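PDB 4IBN: ribonuclease H from Uncultured organism, which probably cleaves RNA in RNA-DNA hybrids endonucleolytically, with magnesium as cofactor, leaving 5'-phosphomonoester ends. Local coordinates for residues R73-I76 with E77-A81; W145-G148 with H149-H152; Y157-H160 with L161-A165; S178-E181 with E182-R186. All blocks are in the same frame, centred on the assembly; numbering follows the deposited sequence.

Contact 1: residues R73-I76 with E77-A81; sequences RSVI and EAFRA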
loop_
_atom_site.group_PDB
_atom_site.type_symbol
_atom_site.label_atom_id
_atom_site.label_comp_id
_atom_site.label_asym_id
_atom_site.label_seq_id
_atom_site.Cartn_x
_atom_site.Cartn_y
_atom_site.Cartn_z
ATOM N N ARG A 73 6.193 1.350 3.972
ATOM C CA ARG A 73 5.616 0.396 4.893
ATOM C C ARG A 73 4.225 -0.041 4.487
ATOM O O ARG A 73 3.844 -1.146 4.748
ATOM C CB ARG A 73 5.650 0.891 6.328
ATOM C CG ARG A 73 7.033 1.275 6.711
ATOM C CD ARG A 73 7.459 0.914 8.090
ATOM N NE ARG A 73 6.944 -0.347 8.566
ATOM C CZ ARG A 73 6.722 -0.560 9.839
ATOM N NH1 ARG A 73 7.002 0.389 10.686
ATOM N NH2 ARG A 73 6.248 -1.701 10.285
ATOM N N SER A 74 3.481 0.853 3.851
ATOM C CA SER A 74 2.163 0.487 3.407
ATOM C C SER A 74 2.264 -0.643 2.409
ATOM O O SER A 74 1.474 -1.526 2.406
ATOM C CB SER A 74 1.375 1.689 2.856
ATOM O OG SER A 74 1.676 2.043 1.541
ATOM N N VAL A 75 3.240 -0.569 1.544
ATOM C CA VAL A 75 3.449 -1.671 0.627
ATOM C C VAL A 75 3.907 -2.933 1.331
ATOM O O VAL A 75 3.378 -3.975 1.142
ATOM C CB VAL A 75 4.526 -1.334 -0.383
ATOM C CG1 VAL A 75 4.796 -2.524 -1.313
ATOM C CG2 VAL A 75 4.124 -0.189 -1.179
ATOM N N ILE A 76 4.918 -2.806 2.158
ATOM C CA ILE A 76 5.439 -3.970 2.797
ATOM C C ILE A 76 4.430 -4.670 3.652
ATOM O O ILE A 76 4.275 -5.836 3.585
ATOM C CB ILE A 76 6.601 -3.598 3.689
ATOM C CG1 ILE A 76 7.737 -3.050 2.877
ATOM C CG2 ILE A 76 7.066 -4.756 4.496
ATOM C CD1 ILE A 76 8.774 -2.296 3.704
ATOM N N GLU A 77 3.732 -3.921 4.461
ATOM C CA GLU A 77 2.745 -4.529 5.304
ATOM C C GLU A 77 1.634 -5.192 4.517
ATOM O O GLU A 77 1.141 -6.210 4.911
ATOM C CB GLU A 77 2.169 -3.557 6.320
ATOM C CG GLU A 77 3.152 -3.090 7.287
ATOM C CD GLU A 77 3.782 -4.188 8.106
ATOM O OE1 GLU A 77 3.095 -5.076 8.512
ATOM O OE2 GLU A 77 4.978 -4.126 8.365
ATOM N N ALA A 78 1.225 -4.584 3.433
ATOM C CA ALA A 78 0.161 -5.146 2.637
ATOM C C ALA A 78 0.515 -6.468 2.025
ATOM O O ALA A 78 -0.200 -7.388 2.111
ATOM C CB ALA A 78 -0.198 -4.194 1.513
ATOM N N PHE A 79 1.638 -6.494 1.372
ATOM C CA PHE A 79 2.098 -7.683 0.726
ATOM C C PHE A 79 2.530 -8.782 1.679
ATOM O O PHE A 79 2.488 -9.938 1.343
ATOM C CB PHE A 79 3.127 -7.363 -0.337
ATOM C CG PHE A 79 2.531 -6.776 -1.561
ATOM C CD1 PHE A 79 2.040 -7.563 -2.533
ATOM C CD2 PHE A 79 2.417 -5.442 -1.708
ATOM C CE1 PHE A 79 1.494 -7.030 -3.595
ATOM C CE2 PHE A 79 1.850 -4.914 -2.772
ATOM C CZ PHE A 79 1.383 -5.701 -3.714
ATOM N N ARG A 80 3.051 -8.413 2.819
ATOM C CA ARG A 80 3.347 -9.411 3.816
ATOM C C ARG A 80 2.091 -10.104 4.354
ATOM O O ARG A 80 2.058 -11.273 4.515
ATOM C CB ARG A 80 4.167 -8.827 4.969
ATOM C CG ARG A 80 5.630 -8.762 4.680
ATOM C CD ARG A 80 6.427 -8.097 5.791
ATOM N NE ARG A 80 7.789 -7.862 5.385
ATOM C CZ ARG A 80 8.644 -7.151 6.070
ATOM N NH1 ARG A 80 8.265 -6.605 7.184
ATOM N NH2 ARG A 80 9.860 -6.985 5.609
ATOM N N ALA A 81 1.058 -9.345 4.619
ATOM C CA ALA A 81 -0.146 -9.938 5.107
ATOM C C ALA A 81 -0.770 -10.894 4.115
ATOM O O ALA A 81 -1.137 -11.978 4.459
ATOM C CB ALA A 81 -1.074 -8.937 5.438
HETATM O O HOH W 1 7.069 -2.585 7.015
#

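Contact 2: residues W145-G148 with H149-H152; sequences WVRG and HAGH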
loop_
_atom_site.group_PDB
_atom_site.type_symbol
_atom_site.label_atom_id
_atom_site.label_comp_id
_atom_site.label_asym_id
_atom_site.label_seq_id
_atom_site.Cartn_x
_atom_site.Cartn_y
_atom_site.Cartn_z
ATOM N N TRP A 145 -2.129 5.189 -9.341
ATOM C CA TRP A 145 -2.110 6.415 -8.557
ATOM C C TRP A 145 -3.456 7.127 -8.631
ATOM O O TRP A 145 -4.082 7.154 -9.643
ATOM C CB TRP A 145 -1.032 7.367 -9.084
ATOM C CG TRP A 145 -0.989 8.667 -8.419
ATOM C CD1 TRP A 145 -0.585 8.891 -7.200
ATOM C CD2 TRP A 145 -1.358 9.916 -8.951
ATOM N NE1 TRP A 145 -0.669 10.181 -6.888
ATOM C CE2 TRP A 145 -1.159 10.850 -7.956
ATOM C CE3 TRP A 145 -1.865 10.334 -10.157
ATOM C CZ2 TRP A 145 -1.436 12.173 -8.125
ATOM C CZ3 TRP A 145 -2.130 11.650 -10.325
ATOM C CH2 TRP A 145 -1.922 12.546 -9.310
ATOM N N VAL A 146 -3.866 7.689 -7.506
ATOM C CA VAL A 146 -4.965 8.631 -7.457
ATOM C C VAL A 146 -4.577 9.792 -6.586
ATOM O O VAL A 146 -3.776 9.645 -5.739
ATOM C CB VAL A 146 -6.233 8.014 -6.825
ATOM C CG1 VAL A 146 -6.858 6.996 -7.761
ATOM C CG2 VAL A 146 -5.931 7.434 -5.523
ATOM N N ARG A 147 -5.171 10.945 -6.804
ATOM C CA ARG A 147 -4.975 12.031 -5.885
ATOM C C ARG A 147 -5.619 11.743 -4.564
ATOM O O ARG A 147 -6.688 11.304 -4.485
ATOM C CB ARG A 147 -5.522 13.331 -6.442
ATOM C CG ARG A 147 -4.730 13.902 -7.621
ATOM C CD ARG A 147 -5.410 15.128 -8.257
ATOM N NE ARG A 147 -6.403 14.697 -9.231
ATOM C CZ ARG A 147 -7.694 14.790 -9.030
ATOM N NH1 ARG A 147 -8.108 15.333 -7.934
ATOM N NH2 ARG A 147 -8.550 14.342 -9.895
ATOM N N GLY A 148 -4.900 12.040 -3.527
ATOM C CA GLY A 148 -5.417 12.058 -2.182
ATOM C C GLY A 148 -6.359 13.213 -1.871
ATOM O O GLY A 148 -6.344 14.197 -2.498
ATOM N N HIS A 149 -7.192 12.996 -0.873
ATOM C CA HIS A 149 -8.080 14.014 -0.378
ATOM C C HIS A 149 -8.894 14.546 -1.544
ATOM O O HIS A 149 -9.086 15.706 -1.662
ATOM C CB HIS A 149 -7.304 15.132 0.310
ATOM C CG HIS A 149 -7.980 15.711 1.516
ATOM N ND1 HIS A 149 -8.377 17.025 1.606
ATOM C CD2 HIS A 149 -8.314 15.149 2.689
ATOM C CE1 HIS A 149 -8.939 17.244 2.779
ATOM N NE2 HIS A 149 -8.898 16.123 3.461
ATOM N N ALA A 150 -9.329 13.664 -2.407
ATOM C CA ALA A 150 -10.022 14.054 -3.604
ATOM C C ALA A 150 -11.358 13.352 -3.836
ATOM O O ALA A 150 -11.890 13.444 -4.880
ATOM C CB ALA A 150 -9.138 13.877 -4.795
ATOM N N GLY A 151 -11.868 12.687 -2.824
ATOM C CA GLY A 151 -13.162 12.072 -2.932
ATOM C C GLY A 151 -13.181 10.627 -3.345
ATOM O O GLY A 151 -14.202 10.122 -3.551
ATOM N N HIS A 152 -12.038 9.978 -3.401
ATOM C CA HIS A 152 -12.002 8.552 -3.698
ATOM C C HIS A 152 -12.230 7.875 -2.366
ATOM O O HIS A 152 -11.415 7.952 -1.539
ATOM C CB HIS A 152 -10.630 8.198 -4.252
ATOM C CG HIS A 152 -10.477 6.783 -4.705
ATOM N ND1 HIS A 152 -10.536 5.717 -3.854
ATOM C CD2 HIS A 152 -10.187 6.271 -5.923
ATOM C CE1 HIS A 152 -10.342 4.606 -4.534
ATOM N NE2 HIS A 152 -10.108 4.916 -5.788
HETATM O O HOH W 2 -8.926 10.820 -2.712
#

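Contact 3: residues Y157-H160 with L161-A165; sequences YANH and LAVTA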
loop_
_atom_site.group_PDB
_atom_site.type_symbol
_atom_site.label_atom_id
_atom_site.label_comp_id
_atom_site.label_asym_id
_atom_site.label_seq_id
_atom_site.Cartn_x
_atom_site.Cartn_y
_atom_site.Cartn_z
ATOM N N TYR A 157 -10.619 6.398 3.159
ATOM C CA TYR A 157 -10.669 5.512 4.308
ATOM C C TYR A 157 -9.263 5.125 4.732
ATOM O O TYR A 157 -8.922 5.098 5.873
ATOM C CB TYR A 157 -11.516 4.266 4.052
ATOM C CG TYR A 157 -11.534 3.340 5.233
ATOM C CD1 TYR A 157 -10.908 2.133 5.211
ATOM C CD2 TYR A 157 -12.135 3.712 6.391
ATOM C CE1 TYR A 157 -10.883 1.327 6.300
ATOM C CE2 TYR A 157 -12.122 2.925 7.471
ATOM C CZ TYR A 157 -11.505 1.722 7.436
ATOM O OH TYR A 157 -11.488 0.902 8.500
ATOM N N ALA A 158 -8.450 4.820 3.740
ATOM C CA ALA A 158 -7.103 4.384 4.034
ATOM C C ALA A 158 -6.354 5.480 4.738
ATOM O O ALA A 158 -5.583 5.219 5.581
ATOM C CB ALA A 158 -6.370 3.967 2.783
ATOM N N ASN A 159 -6.600 6.699 4.333
ATOM C CA ASN A 159 -5.985 7.826 5.014
ATOM C C ASN A 159 -6.459 7.922 6.443
ATOM O O ASN A 159 -5.708 8.177 7.354
ATOM C CB ASN A 159 -6.274 9.138 4.296
ATOM C CG ASN A 159 -5.610 10.319 4.944
ATOM O OD1 ASN A 159 -4.454 10.499 4.828
ATOM N ND2 ASN A 159 -6.362 11.109 5.581
ATOM N N HIS A 160 -7.741 7.672 6.612
ATOM C CA HIS A 160 -8.294 7.685 7.942
ATOM C C HIS A 160 -7.587 6.628 8.782
ATOM O O HIS A 160 -7.330 6.832 9.923
ATOM C CB HIS A 160 -9.783 7.385 7.905
ATOM C CG HIS A 160 -10.310 6.756 9.141
ATOM N ND1 HIS A 160 -10.699 7.485 10.227
ATOM C CD2 HIS A 160 -10.543 5.473 9.452
ATOM C CE1 HIS A 160 -11.111 6.675 11.168
ATOM N NE2 HIS A 160 -11.047 5.449 10.714
ATOM N N LEU A 161 -7.336 5.483 8.199
ATOM C CA LEU A 161 -6.652 4.444 8.914
ATOM C C LEU A 161 -5.208 4.863 9.255
ATOM O O LEU A 161 -4.719 4.569 10.277
ATOM C CB LEU A 161 -6.584 3.131 8.146
ATOM C CG LEU A 161 -7.709 2.141 8.011
ATOM C CD1 LEU A 161 -7.238 0.990 7.174
ATOM C CD2 LEU A 161 -8.128 1.653 9.339
ATOM N N ALA A 162 -4.544 5.487 8.307
ATOM C CA ALA A 162 -3.177 5.890 8.518
ATOM C C ALA A 162 -3.071 6.883 9.644
ATOM O O ALA A 162 -2.222 6.815 10.416
ATOM C CB ALA A 162 -2.622 6.492 7.280
ATOM N N VAL A 163 -3.967 7.837 9.660
ATOM C CA VAL A 163 -3.977 8.846 10.703
ATOM C C VAL A 163 -4.295 8.259 12.050
ATOM O O VAL A 163 -3.730 8.631 13.019
ATOM C CB VAL A 163 -4.886 10.023 10.386
ATOM C CG1 VAL A 163 -4.911 11.028 11.515
ATOM C CG2 VAL A 163 -4.435 10.697 9.162
ATOM N N THR A 164 -5.219 7.323 12.074
ATOM C CA THR A 164 -5.549 6.658 13.305
ATOM C C THR A 164 -4.334 5.910 13.827
ATOM O O THR A 164 -4.067 5.882 14.962
ATOM C CB THR A 164 -6.686 5.636 13.076
ATOM O OG1 THR A 164 -7.879 6.305 12.717
ATOM C CG2 THR A 164 -6.926 4.854 14.284
ATOM N N ALA A 165 -3.628 5.258 12.924
ATOM C CA ALA A 165 -2.442 4.530 13.305
ATOM C C ALA A 165 -1.375 5.467 13.881
ATOM O O ALA A 165 -0.783 5.186 14.870
ATOM C CB ALA A 165 -1.902 3.762 12.144
#

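Contact 4: residues S178-E181 with E182-R186; sequences SGYE and EWAAR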
loop_
_atom_site.group_PDB
_atom_site.type_symbol
_atom_site.label_atom_id
_atom_site.label_comp_id
_atom_site.label_asym_id
_atom_site.label_seq_id
_atom_site.Cartn_x
_atom_site.Cartn_y
_atom_site.Cartn_z
ATOM N N SER A 178 -12.548 -5.208 8.674
ATOM C CA SER A 178 -12.516 -3.818 8.309
ATOM C C SER A 178 -13.516 -2.912 8.970
ATOM O O SER A 178 -14.604 -3.269 9.201
ATOM C CB SER A 178 -12.616 -3.634 6.805
ATOM O OG SER A 178 -12.472 -2.317 6.430
ATOM N N GLY A 179 -13.113 -1.692 9.156
ATOM C CA GLY A 179 -14.002 -0.670 9.636
ATOM C C GLY A 179 -14.656 0.140 8.531
ATOM O O GLY A 179 -15.325 1.077 8.787
ATOM N N TYR A 180 -14.447 -0.256 7.296
ATOM C CA TYR A 180 -14.859 0.583 6.206
ATOM C C TYR A 180 -16.349 0.877 6.232
ATOM O O TYR A 180 -16.757 1.949 6.039
ATOM C CB TYR A 180 -14.541 -0.038 4.821
ATOM C CG TYR A 180 -15.104 0.826 3.716
ATOM C CD1 TYR A 180 -14.423 1.917 3.271
ATOM C CD2 TYR A 180 -16.328 0.596 3.180
ATOM C CE1 TYR A 180 -14.927 2.737 2.350
ATOM C CE2 TYR A 180 -16.835 1.407 2.247
ATOM C CZ TYR A 180 -16.134 2.477 1.834
ATOM O OH TYR A 180 -16.622 3.318 0.949
ATOM N N GLU A 181 -17.154 -0.126 6.461
ATOM C CA GLU A 181 -18.569 0.081 6.355
ATOM C C GLU A 181 -19.108 1.038 7.398
ATOM O O GLU A 181 -19.969 1.781 7.139
ATOM C CB GLU A 181 -19.282 -1.260 6.377
ATOM C CG GLU A 181 -19.111 -2.008 5.061
ATOM C CD GLU A 181 -17.781 -2.776 4.943
ATOM O OE1 GLU A 181 -17.012 -2.815 5.901
ATOM O OE2 GLU A 181 -17.555 -3.372 3.890
ATOM N N GLU A 182 -18.611 0.930 8.596
ATOM C CA GLU A 182 -19.010 1.835 9.642
ATOM C C GLU A 182 -18.534 3.262 9.334
ATOM O O GLU A 182 -19.246 4.186 9.482
ATOM C CB GLU A 182 -18.539 1.333 11.001
ATOM C CG GLU A 182 -19.142 -0.004 11.446
ATOM C CD GLU A 182 -20.622 0.064 11.922
ATOM O OE1 GLU A 182 -21.258 1.129 11.976
ATOM O OE2 GLU A 182 -21.173 -0.981 12.269
ATOM N N TRP A 183 -17.319 3.400 8.847
ATOM C CA TRP A 183 -16.799 4.702 8.486
ATOM C C TRP A 183 -17.653 5.348 7.377
ATOM O O TRP A 183 -17.891 6.499 7.359
ATOM C CB TRP A 183 -15.330 4.576 8.006
ATOM C CG TRP A 183 -14.698 5.816 7.448
ATOM C CD1 TRP A 183 -14.044 6.766 8.123
ATOM C CD2 TRP A 183 -14.635 6.192 6.083
ATOM N NE1 TRP A 183 -13.609 7.730 7.297
ATOM C CE2 TRP A 183 -13.950 7.389 6.020
ATOM C CE3 TRP A 183 -15.072 5.616 4.902
ATOM C CZ2 TRP A 183 -13.719 8.016 4.838
ATOM C CZ3 TRP A 183 -14.862 6.248 3.767
ATOM C CH2 TRP A 183 -14.169 7.422 3.718
ATOM N N ALA A 184 -18.050 4.534 6.432
ATOM C CA ALA A 184 -18.777 4.999 5.266
ATOM C C ALA A 184 -20.098 5.606 5.648
ATOM O O ALA A 184 -20.610 6.430 4.982
ATOM C CB ALA A 184 -18.990 3.906 4.287
ATOM N N ALA A 185 -20.634 5.129 6.732
ATOM C CA ALA A 185 -21.921 5.587 7.202
ATOM C C ALA A 185 -21.878 6.795 8.134
ATOM O O ALA A 185 -22.892 7.266 8.542
ATOM C CB ALA A 185 -22.628 4.477 7.857
ATOM N N ARG A 186 -20.702 7.255 8.485
ATOM C CA ARG A 186 -20.587 8.402 9.344
ATOM C C ARG A 186 -21.108 9.631 8.658
ATOM O O ARG A 186 -21.009 9.754 7.491
ATOM C CB ARG A 186 -19.150 8.657 9.753
ATOM C CG ARG A 186 -18.589 7.726 10.756
ATOM C CD ARG A 186 -17.068 7.875 10.925
ATOM N NE ARG A 186 -16.606 9.247 10.968
ATOM C CZ ARG A 186 -15.341 9.599 11.053
ATOM N NH1 ARG A 186 -14.410 8.680 11.114
ATOM N NH2 ARG A 186 -15.005 10.865 11.115
HETATM O O HOH W 3 -17.490 -1.642 9.363
#

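Contact 1: residues R73-I76 with E77-A81
Arg-73 and Glu-77 meet one turn apart on helix 67-82 of the RNase H fold, a helix laid on strands 34-45 and 53-62 and flanked by helices 98-113 and 126-136. Their side chains run side by side in the same direction, with guanidinium and carboxylate planes turned 73° apart. Arg-73 NH2 sends a weak salt-bridging hydrogen bond, 3.3 Å long, to Glu-77 OE2, which lies in the guanidinium plane at its edge. Water 1 makes a second link, accepting from Arg-73 NE at 2.7 Å and donating to Glu-77 OE2 at 2.9 Å. Bends at chi2 and chi3 fold the arginine back toward this carboxylate, while its NH1 forms a salt bridge with Glu-62. Three residues further on, Ile-76 CG2, placed trans to its own backbone N, sits 3.2 Å above the plane of the Arg-80 guanidinium, over its centre; that guanidinium also pairs with Glu-131. On the buried side, Val-75 CG1 leans on Phe-79 CD2 at 3.8 Å, and the ring presents its edge to Val-75 O. Backbone bonds run beneath all three pairs, among them Glu-77 N to Arg-73 O at 2.8 Å. A glutamine in place of Glu-77 would probably cost Arg-73 the charged mate of its NH2 and weaken the hold on water 1. With Glu-62 and Glu-77 both close to Arg-73, and water 1 bridging the long direct bond, the arginine's charge is probably well balanced, and the guanidinium is restrained from turning by partners at NE, NH1 and NH2.

Contact 2: residues W145-G148 with H149-H152
From Val-146 to Gly-148 the backbone is extended; at His-149 it turns through left-handed helical angles (phi 54°, psi 41°), and Gly-151, again with positive phi, completes the bend that returns the chain to His-152. No direct hydrogen bond spans the turn. Water 2 fills that role, donating to Arg-147 O at 2.9 Å and accepting from Ala-150 N at 2.9 Å and, over a longer 3.3 Å, from His-152 N. At the mouth of the bend Val-146 CG1 touches His-152 CD2 at 3.9 Å, the two side chains crossing at about a right angle. Arg-147 folds at chi3 and brings NH1 to 3.6 Å from Ala-150 CB; the same methyl rests 3.6 Å from Arg-147 O. The His-149 ring leads away from the turn. His-152 stands at the N-cap of helix 153-168: with CG anti to the backbone N (chi1 -175°) its imidazole reaches forward, so that ND1 is bonded to the backbone N of Asn-155 while NE2 pairs with Glu-197. This Gly-His-Ala-Gly-His run is the loop between the last parallel strand and the following helix that in type 1 RNases H carries a functionally important histidine, for which His-149 is the probable counterpart. Gly-151 has backbone angles at which a side chain would jam against the preceding carbonyl. Water 2 bridges the turn within the run, Gly-151 N also binds Glu-156 OE2 and the Gly-151 backbone Arg-195, and His-152, gripped at both ring nitrogens, probably fixes where the helix begins.

Contact 3: residues Y157-H160 with L161-A165
Tyr-157 and Leu-161 make the tight, buried side of this turn. The phenol ring and the isobutyl group cross obliquely, with Tyr-157 CE1 3.7 Å from Leu-161 CG and the hydroxyl oxygen Tyr-157 OH 3.5 Å from Leu-161 CD2. A chi1 of 179° carries the tyrosine ring alongside the helix toward the next turn, where Leu-161 waits. The polar end of the ring is held by a hydrogen bond to Asp-57, and Tyr-180 and Trp-183 both meet the ring edge-to-face. Replacing Tyr-157 by alanine would probably open a gap beside Leu-161 and take from Asp-57 OD2 its bond to the phenol hydroxyl. Tyr-157 and Leu-161 both belong to helix 153-168, the helix that follows the last parallel strand of the RNase H fold and rests on strands 16-25 and 53-62. Asn-159, also on this helix, is consistent with the asparagine of the enzyme's atypical DEDN motif; across the turn Val-163 CG2 lies 3.4 Å from Asn-159 O. Thr-164, by contrast, marks the solvent side. It meets His-160 through polar atoms: His-160 O takes hydrogen bonds from Thr-164 OG1 at 2.9 Å and from Thr-164 N at 3.1 Å, the two donors coming from opposite faces of the carbonyl plane. The same hydroxyl oxygen stands 3.6 Å above the imidazole plane of His-160, offset toward the rim, and this ring also meets Trp-183. Thr-164 can make the extra bond because OG1 lies trans to its own carbonyl carbon (chi1 -66°), which turns the hydroxyl back along the helix.

Contact 4: residues S178-E181 with E182-R186
Tyr-180, Glu-181 and Glu-182, the first turn of the short helix 180-184, give this contact most of its buried surface. Tyr-180 does so with its ring: CE1 lies 3.8 Å from Trp-183 CZ3, while CE2 on the other edge is 3.9 Å from Ala-184 CB. With CG opposite the backbone N in both aromatic residues, the two rings run off the same side of the helix and meet obliquely, planes at 45° and centroids 5.7 Å apart. Glu-181 contributes through its backbone, its O taking a weak hydrogen bond of 3.4 Å from Ala-185 N; past it, shorter i to i+3 bonds from Ala-185 N and Arg-186 N take over. Its side chain bends at chi2 and the carboxylate forms a salt bridge with Arg-55. Glu-182 N donates to water 3 at 2.9 Å, which bonds weakly to Ser-178 O. Just before the helix Ser-178 OG accepts from Tyr-180 N at 3.0 Å, an ST turn, and the N-cap Gly-179 offers its O to Trp-183 N at 3.1 Å. The aromatic side faces helix 153-168 and the glutamates point elsewhere: the helix is amphipathic, its early N-H groups met by a serine and a water.

How the contacts relate
Along the chain the four contacts come in series, none nested in or crossing another, and each spans one continuous run. Contact 1 lies within helix 67-82, on the sheet and near the middle of the chain. Contact 2 closes the loop from strand 140-145 to helix 153-168; contact 3 follows on that helix, with nearest atoms about 5 Å from contact 2. Contact 4 forms the short helix 180-184 beyond strand 176-177. Contacts 3 and 4 touch: Tyr-157 CD2 lies 3.5 Å from Trp-183 CG, packing the later helix onto the earlier one. Contact 1 stands apart, its centre about 22 Å from that of contact 4.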